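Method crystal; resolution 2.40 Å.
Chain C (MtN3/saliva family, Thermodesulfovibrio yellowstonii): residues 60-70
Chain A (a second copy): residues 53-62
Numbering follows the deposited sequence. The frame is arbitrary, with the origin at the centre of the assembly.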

ATOM      1  N   LEU C  60     -15.186   9.904   6.985  1.00 18.77           N
ATOM      2  CA  LEU C  60     -15.411  11.320   7.279  1.00 19.40           C
ATOM      3  C   LEU C  60     -15.738  12.153   6.023  1.00 33.32           C
ATOM      4  O   LEU C  60     -16.663  12.975   6.036  1.00 36.14           O
ATOM      5  CB  LEU C  60     -14.202  11.927   7.996  1.00 19.33           C
ATOM      6  CG  LEU C  60     -13.849  11.433   9.405  1.00 28.44           C
ATOM      7  CD1 LEU C  60     -12.523  12.009   9.856  1.00 29.78           C
ATOM      8  CD2 LEU C  60     -14.931  11.734  10.434  1.00 25.35           C
ATOM      9  N   ILE C  61     -14.971  11.961   4.952  1.00 23.57           N
ATOM     10  CA  ILE C  61     -15.181  12.696   3.701  1.00 20.46           C
ATOM     11  C   ILE C  61     -16.267  12.025   2.849  1.00 25.00           C
ATOM     12  O   ILE C  61     -16.530  12.441   1.720  1.00 26.35           O
ATOM     13  CB  ILE C  61     -13.872  12.852   2.885  1.00 27.02           C
ATOM     14  CG1 ILE C  61     -13.356  11.493   2.416  1.00 27.89           C
ATOM     15  CG2 ILE C  61     -12.801  13.558   3.707  1.00 20.37           C
ATOM     16  CD1 ILE C  61     -12.278  11.593   1.351  1.00 19.80           C
ATOM     17  N   LYS C  62     -16.842  10.947   3.375  1.00 21.04           N
ATOM     18  CA  LYS C  62     -17.908  10.221   2.711  1.00 22.94           C
ATOM     19  C   LYS C  62     -17.561   9.692   1.327  1.00 33.76           C
ATOM     20  O   LYS C  62     -18.335   9.871   0.393  1.00 48.00           O
ATOM     21  CB  LYS C  62     -19.154  11.097   2.581  1.00 32.24           C
ATOM     22  CG  LYS C  62     -19.745  11.604   3.881  1.00 43.99           C
ATOM     23  CD  LYS C  62     -20.992  12.407   3.563  1.00 53.22           C
ATOM     24  CE  LYS C  62     -21.674  12.924   4.799  1.00 61.03           C
ATOM     25  NZ  LYS C  62     -22.972  13.546   4.412  1.00 71.28           N
ATOM     26  N   GLU C  63     -16.413   9.046   1.181  1.00 32.58           N
ATOM     27  CA  GLU C  63     -16.017   8.519  -0.131  1.00 25.47           C
ATOM     28  C   GLU C  63     -15.903   7.001  -0.176  1.00 24.33           C
ATOM     29  O   GLU C  63     -14.950   6.430   0.356  1.00 29.15           O
ATOM     30  CB  GLU C  63     -14.691   9.122  -0.583  1.00 27.67           C
ATOM     31  CG  GLU C  63     -14.782  10.592  -0.929  1.00 33.35           C
ATOM     32  CD  GLU C  63     -15.781  10.868  -2.021  1.00 38.67           C
ATOM     33  OE1 GLU C  63     -15.934  10.018  -2.918  1.00 46.58           O
ATOM     34  OE2 GLU C  63     -16.394  11.950  -1.999  1.00 42.21           O
ATOM     35  N   ILE C  64     -16.867   6.367  -0.834  1.00 24.74           N
ATOM     36  CA  ILE C  64     -16.947   4.916  -0.952  1.00 18.69           C
ATOM     37  C   ILE C  64     -15.693   4.218  -1.504  1.00 20.88           C
ATOM     38  O   ILE C  64     -15.352   3.129  -1.049  1.00 24.18           O
ATOM     39  CB  ILE C  64     -18.140   4.518  -1.867  1.00 34.62           C
ATOM     40  CG1 ILE C  64     -19.451   4.608  -1.116  1.00 38.27           C
ATOM     41  CG2 ILE C  64     -18.057   3.059  -2.247  1.00 33.82           C
ATOM     42  CD1 ILE C  64     -19.556   3.529  -0.086  1.00 47.27           C
ATOM     43  N   PRO C  65     -15.034   4.793  -2.523  1.00 27.19           N
ATOM     44  CA  PRO C  65     -13.845   4.040  -2.969  1.00 27.37           C
ATOM     45  C   PRO C  65     -12.721   3.964  -1.911  1.00 29.47           C
ATOM     46  O   PRO C  65     -12.045   2.926  -1.796  1.00 17.61           O
ATOM     47  CB  PRO C  65     -13.384   4.798  -4.224  1.00 18.90           C
ATOM     48  CG  PRO C  65     -14.200   6.044  -4.278  1.00 34.28           C
ATOM     49  CD  PRO C  65     -15.427   5.847  -3.472  1.00 28.01           C
ATOM     50  N   VAL C  66     -12.540   5.035  -1.135  1.00 23.14           N
ATOM     51  CA  VAL C  66     -11.558   5.028  -0.050  1.00 23.54           C
ATOM     52  C   VAL C  66     -11.940   4.006   1.013  1.00 24.52           C
ATOM     53  O   VAL C  66     -11.110   3.225   1.490  1.00 21.31           O
ATOM     54  CB  VAL C  66     -11.442   6.401   0.603  1.00 17.91           C
ATOM     55  CG1 VAL C  66     -10.310   6.405   1.634  1.00 17.60           C
ATOM     56  CG2 VAL C  66     -11.235   7.455  -0.455  1.00 18.47           C
ATOM     57  N   ILE C  67     -13.219   3.992   1.353  1.00 23.35           N
ATOM     58  CA  ILE C  67     -13.723   3.043   2.325  1.00 19.75           C
ATOM     59  C   ILE C  67     -13.473   1.586   1.904  1.00 21.73           C
ATOM     60  O   ILE C  67     -12.878   0.806   2.639  1.00 16.31           O
ATOM     61  CB  ILE C  67     -15.209   3.269   2.556  1.00 17.17           C
ATOM     62  CG1 ILE C  67     -15.413   4.662   3.167  1.00 23.05           C
ATOM     63  CG2 ILE C  67     -15.770   2.175   3.454  1.00 16.86           C
ATOM     64  CD1 ILE C  67     -16.861   5.126   3.245  1.00 17.91           C
ATOM     65  N   LEU C  68     -13.939   1.231   0.718  1.00 16.87           N
ATOM     66  CA  LEU C  68     -13.879  -0.135   0.248  1.00 21.97           C
ATOM     67  C   LEU C  68     -12.443  -0.655   0.089  1.00 21.39           C
ATOM     68  O   LEU C  68     -12.092  -1.742   0.562  1.00 23.04           O
ATOM     69  CB  LEU C  68     -14.602  -0.234  -1.096  1.00 23.45           C
ATOM     70  CG  LEU C  68     -16.130  -0.165  -1.037  1.00 22.86           C
ATOM     71  CD1 LEU C  68     -16.738  -0.342  -2.421  1.00 27.43           C
ATOM     72  CD2 LEU C  68     -16.698  -1.157  -0.078  1.00 27.15           C
ATOM     73  N   ALA C  69     -11.616   0.121  -0.595  1.00 20.60           N
ATOM     74  CA  ALA C  69     -10.254  -0.313  -0.865  1.00 22.80           C
ATOM     75  C   ALA C  69      -9.509  -0.597   0.428  1.00 23.50           C
ATOM     76  O   ALA C  69      -8.679  -1.505   0.497  1.00 25.42           O
ATOM     77  CB  ALA C  69      -9.514   0.716  -1.689  1.00 20.19           C
ATOM     78  N   ASN C  70      -9.767   0.207   1.443  1.00 16.27           N
ATOM     79  CA  ASN C  70      -8.992   0.051   2.654  1.00 27.09           C
ATOM     80  C   ASN C  70      -9.441  -1.124   3.524  1.00 25.83           C
ATOM     81  O   ASN C  70      -8.603  -1.902   4.009  1.00 18.19           O
ATOM     82  CB  ASN C  70      -8.999   1.377   3.407  1.00 16.07           C
ATOM     83  CG  ASN C  70      -8.047   2.389   2.772  1.00 22.58           C
ATOM     84  OD1 ASN C  70      -6.844   2.344   3.013  1.00 29.61           O
ATOM     85  ND2 ASN C  70      -8.557   3.213   1.884  1.00 16.68           N
TER
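Chain A 53-62: LWFFYGVLIK

Chain A lies against chain C, a second copy of the same protein, mainly as a helix. Residues 53-60 of chain A are helical, and the helix begins earlier in the chain. On chain C, the helix spans 64-70 and continues beyond the stretch. The two helices run roughly antiparallel, with 150° between their N-to-C directions and a signed crossing angle of -150°. Their axes come no closer than 12.6 Å. The contact buries 282 Å², both sides summed.

Leu A53 makes no contact with chain C's stretch, but its O accepts the backbone hydrogen bond from Tyr A57 N at 3.0 Å. Trp A54 follows. Its CA lies 9.4 Å from the CA of Val C66. The CA-to-CB bond points sideways, yet the indole reaches across, with chi1 at -84° (m) and chi2 at 119°. The six-membered part of the ring meets the chain C helix edge-on. CZ2 of Trp A54 is 3.7 Å from CB of Ala C69. CH2 of Trp A54 is 3.6 Å from O of Pro C65 and 4.2 Å from CB of Pro C65. CZ3 of Trp A54 is 4.3 Å from CG2 of Val C66. The small side chain of Ala C69 points toward chain A and packs directly on this edge. NE1 of Trp A54 is hydrogen-bonded elsewhere in the structure.

Phe A55 and Phe A56 are out of reach of chain C's stretch. Tyr A57, one turn after Trp A54, points toward it with chi1 at 176° (t). Its CA is 9.8 Å from the CA of Pro C65. The Tyr A57 ring and the Pro C65 ring meet between them: CZ of Tyr A57 lies 3.8 Å from CG of Pro C65, and CE2 of Tyr A57 lies 4.0 Å from CG2 of Val C66. The hydroxyl OH of Tyr A57 donates a weak hydrogen bond to OE1 of Glu C63 at 3.1 Å. Glu C63 is the N-cap residue of the chain C helix, so this polar contact falls at the helix start.

Gly A58, Val A59 and Leu A60 make no contact with the stretch. Ile A61 returns to chain C, the CA of Ile A61 lying 9.4 Å from the CA of Glu C63. CD1 of Ile A61 is 4.3 Å from CG of Glu C63. The same CD1 of Ile A61 is 4.3 Å from CD1 of Ile C61, so the equivalent isoleucines of the two copies meet tip to tip. Lys A62 leaves helical geometry with positive phi and stays out of reach.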

ATOM      1  N   LEU A  53      -3.055   6.210  -9.976  1.00 21.33           N
ATOM      2  CA  LEU A  53      -4.479   6.522 -10.133  1.00 21.32           C
ATOM      3  C   LEU A  53      -5.111   7.162  -8.914  1.00 20.95           C
ATOM      4  O   LEU A  53      -6.016   7.979  -9.040  1.00 21.21           O
ATOM      5  CB  LEU A  53      -5.280   5.285 -10.506  1.00 21.09           C
ATOM      6  CG  LEU A  53      -5.200   4.936 -11.968  1.00 28.93           C
ATOM      7  CD1 LEU A  53      -6.100   3.754 -12.231  1.00 37.60           C
ATOM      8  CD2 LEU A  53      -5.662   6.132 -12.736  1.00 28.04           C
ATOM      9  N   TRP A  54      -4.677   6.755  -7.734  1.00 20.41           N
ATOM     10  CA  TRP A  54      -5.174   7.379  -6.526  1.00 20.12           C
ATOM     11  C   TRP A  54      -4.805   8.858  -6.521  1.00 20.60           C
ATOM     12  O   TRP A  54      -5.566   9.690  -6.049  1.00 20.68           O
ATOM     13  CB  TRP A  54      -4.628   6.679  -5.286  1.00 23.50           C
ATOM     14  CG  TRP A  54      -5.387   5.437  -4.825  1.00 19.00           C
ATOM     15  CD1 TRP A  54      -4.894   4.171  -4.734  1.00 18.73           C
ATOM     16  CD2 TRP A  54      -6.750   5.378  -4.373  1.00 26.05           C
ATOM     17  NE1 TRP A  54      -5.863   3.317  -4.253  1.00 18.79           N
ATOM     18  CE2 TRP A  54      -7.002   4.018  -4.029  1.00 24.31           C
ATOM     19  CE3 TRP A  54      -7.775   6.306  -4.243  1.00 28.88           C
ATOM     20  CZ2 TRP A  54      -8.250   3.599  -3.550  1.00 26.78           C
ATOM     21  CZ3 TRP A  54      -9.015   5.878  -3.773  1.00 24.28           C
ATOM     22  CH2 TRP A  54      -9.235   4.533  -3.422  1.00 20.85           C
ATOM     23  N   PHE A  55      -3.625   9.172  -7.047  1.00 27.90           N
ATOM     24  CA  PHE A  55      -3.181  10.558  -7.215  1.00 21.56           C
ATOM     25  C   PHE A  55      -4.172  11.354  -8.089  1.00 29.02           C
ATOM     26  O   PHE A  55      -4.606  12.429  -7.681  1.00 26.89           O
ATOM     27  CB  PHE A  55      -1.777  10.585  -7.806  1.00 21.94           C
ATOM     28  CG  PHE A  55      -1.355  11.916  -8.336  1.00 22.69           C
ATOM     29  CD1 PHE A  55      -0.979  12.935  -7.475  1.00 22.80           C
ATOM     30  CD2 PHE A  55      -1.301  12.142  -9.697  1.00 23.34           C
ATOM     31  CE1 PHE A  55      -0.575  14.157  -7.966  1.00 26.29           C
ATOM     32  CE2 PHE A  55      -0.887  13.363 -10.197  1.00 29.88           C
ATOM     33  CZ  PHE A  55      -0.523  14.376  -9.332  1.00 26.39           C
ATOM     34  N   PHE A  56      -4.535  10.827  -9.267  1.00 29.93           N
ATOM     35  CA  PHE A  56      -5.557  11.459 -10.122  1.00 33.73           C
ATOM     36  C   PHE A  56      -6.841  11.686  -9.365  1.00 30.67           C
ATOM     37  O   PHE A  56      -7.478  12.723  -9.477  1.00 27.47           O
ATOM     38  CB  PHE A  56      -5.963  10.607 -11.327  1.00 40.37           C
ATOM     39  CG  PHE A  56      -4.948  10.488 -12.393  1.00 40.87           C
ATOM     40  CD1 PHE A  56      -3.975  11.433 -12.567  1.00 44.06           C
ATOM     41  CD2 PHE A  56      -5.026   9.436 -13.291  1.00 49.09           C
ATOM     42  CE1 PHE A  56      -3.066  11.302 -13.597  1.00 47.92           C
ATOM     43  CE2 PHE A  56      -4.117   9.298 -14.316  1.00 49.45           C
ATOM     44  CZ  PHE A  56      -3.133  10.233 -14.465  1.00 49.07           C
ATOM     45  N   TYR A  57      -7.263  10.639  -8.673  1.00 29.77           N
ATOM     46  CA  TYR A  57      -8.460  10.681  -7.854  1.00 31.87           C
ATOM     47  C   TYR A  57      -8.401  11.815  -6.835  1.00 28.89           C
ATOM     48  O   TYR A  57      -9.353  12.595  -6.701  1.00 28.23           O
ATOM     49  CB  TYR A  57      -8.654   9.333  -7.157  1.00 26.57           C
ATOM     50  CG  TYR A  57      -9.820   9.284  -6.213  1.00 26.16           C
ATOM     51  CD1 TYR A  57     -11.118   9.223  -6.697  1.00 33.15           C
ATOM     52  CD2 TYR A  57      -9.632   9.286  -4.841  1.00 22.03           C
ATOM     53  CE1 TYR A  57     -12.200   9.170  -5.842  1.00 27.24           C
ATOM     54  CE2 TYR A  57     -10.701   9.237  -3.985  1.00 26.14           C
ATOM     55  CZ  TYR A  57     -11.987   9.182  -4.493  1.00 27.60           C
ATOM     56  OH  TYR A  57     -13.074   9.134  -3.653  1.00 32.48           O
ATOM     57  N   GLY A  58      -7.266  11.928  -6.151  1.00 21.58           N
ATOM     58  CA  GLY A  58      -7.106  12.950  -5.138  1.00 21.68           C
ATOM     59  C   GLY A  58      -7.264  14.341  -5.709  1.00 26.01           C
ATOM     60  O   GLY A  58      -7.864  15.218  -5.092  1.00 22.78           O
ATOM     61  N   VAL A  59      -6.714  14.536  -6.900  1.00 25.03           N
ATOM     62  CA  VAL A  59      -6.812  15.811  -7.581  1.00 26.40           C
ATOM     63  C   VAL A  59      -8.257  16.082  -7.982  1.00 30.88           C
ATOM     64  O   VAL A  59      -8.751  17.190  -7.816  1.00 38.71           O
ATOM     65  CB  VAL A  59      -5.913  15.850  -8.809  1.00 32.09           C
ATOM     66  CG1 VAL A  59      -6.144  17.121  -9.549  1.00 35.06           C
ATOM     67  CG2 VAL A  59      -4.445  15.735  -8.398  1.00 24.18           C
ATOM     68  N   LEU A  60      -8.931  15.061  -8.502  1.00 24.02           N
ATOM     69  CA  LEU A  60     -10.330  15.189  -8.894  1.00 28.61           C
ATOM     70  C   LEU A  60     -11.257  15.516  -7.729  1.00 28.93           C
ATOM     71  O   LEU A  60     -12.070  16.423  -7.825  1.00 34.05           O
ATOM     72  CB  LEU A  60     -10.799  13.904  -9.572  1.00 26.39           C
ATOM     73  CG  LEU A  60     -10.204  13.629 -10.945  1.00 24.42           C
ATOM     74  CD1 LEU A  60     -10.555  12.222 -11.412  1.00 23.99           C
ATOM     75  CD2 LEU A  60     -10.771  14.658 -11.897  1.00 25.42           C
ATOM     76  N   ILE A  61     -11.140  14.782  -6.632  1.00 23.42           N
ATOM     77  CA  ILE A  61     -11.990  15.045  -5.483  1.00 25.40           C
ATOM     78  C   ILE A  61     -11.376  16.151  -4.621  1.00 28.43           C
ATOM     79  O   ILE A  61     -11.915  16.512  -3.572  1.00 30.38           O
ATOM     80  CB  ILE A  61     -12.259  13.792  -4.648  1.00 27.03           C
ATOM     81  CG1 ILE A  61     -11.015  13.346  -3.884  1.00 28.53           C
ATOM     82  CG2 ILE A  61     -12.862  12.685  -5.533  1.00 22.26           C
ATOM     83  CD1 ILE A  61     -11.350  12.336  -2.790  1.00 26.79           C
ATOM     84  N   LYS A  62     -10.224  16.646  -5.061  1.00 33.01           N
ATOM     85  CA  LYS A  62      -9.536  17.767  -4.424  1.00 30.70           C
ATOM     86  C   LYS A  62      -9.148  17.532  -2.973  1.00 30.37           C
ATOM     87  O   LYS A  62      -9.389  18.371  -2.110  1.00 28.19           O
ATOM     88  CB  LYS A  62     -10.417  19.010  -4.509  1.00 33.24           C
ATOM     89  CG  LYS A  62     -10.832  19.415  -5.911  1.00 34.64           C
ATOM     90  CD  LYS A  62     -11.785  20.595  -5.814  1.00 48.45           C
ATOM     91  CE  LYS A  62     -12.295  21.032  -7.170  1.00 65.86           C
ATOM     92  NZ  LYS A  62     -13.149  22.255  -7.070  1.00 72.32           N
TER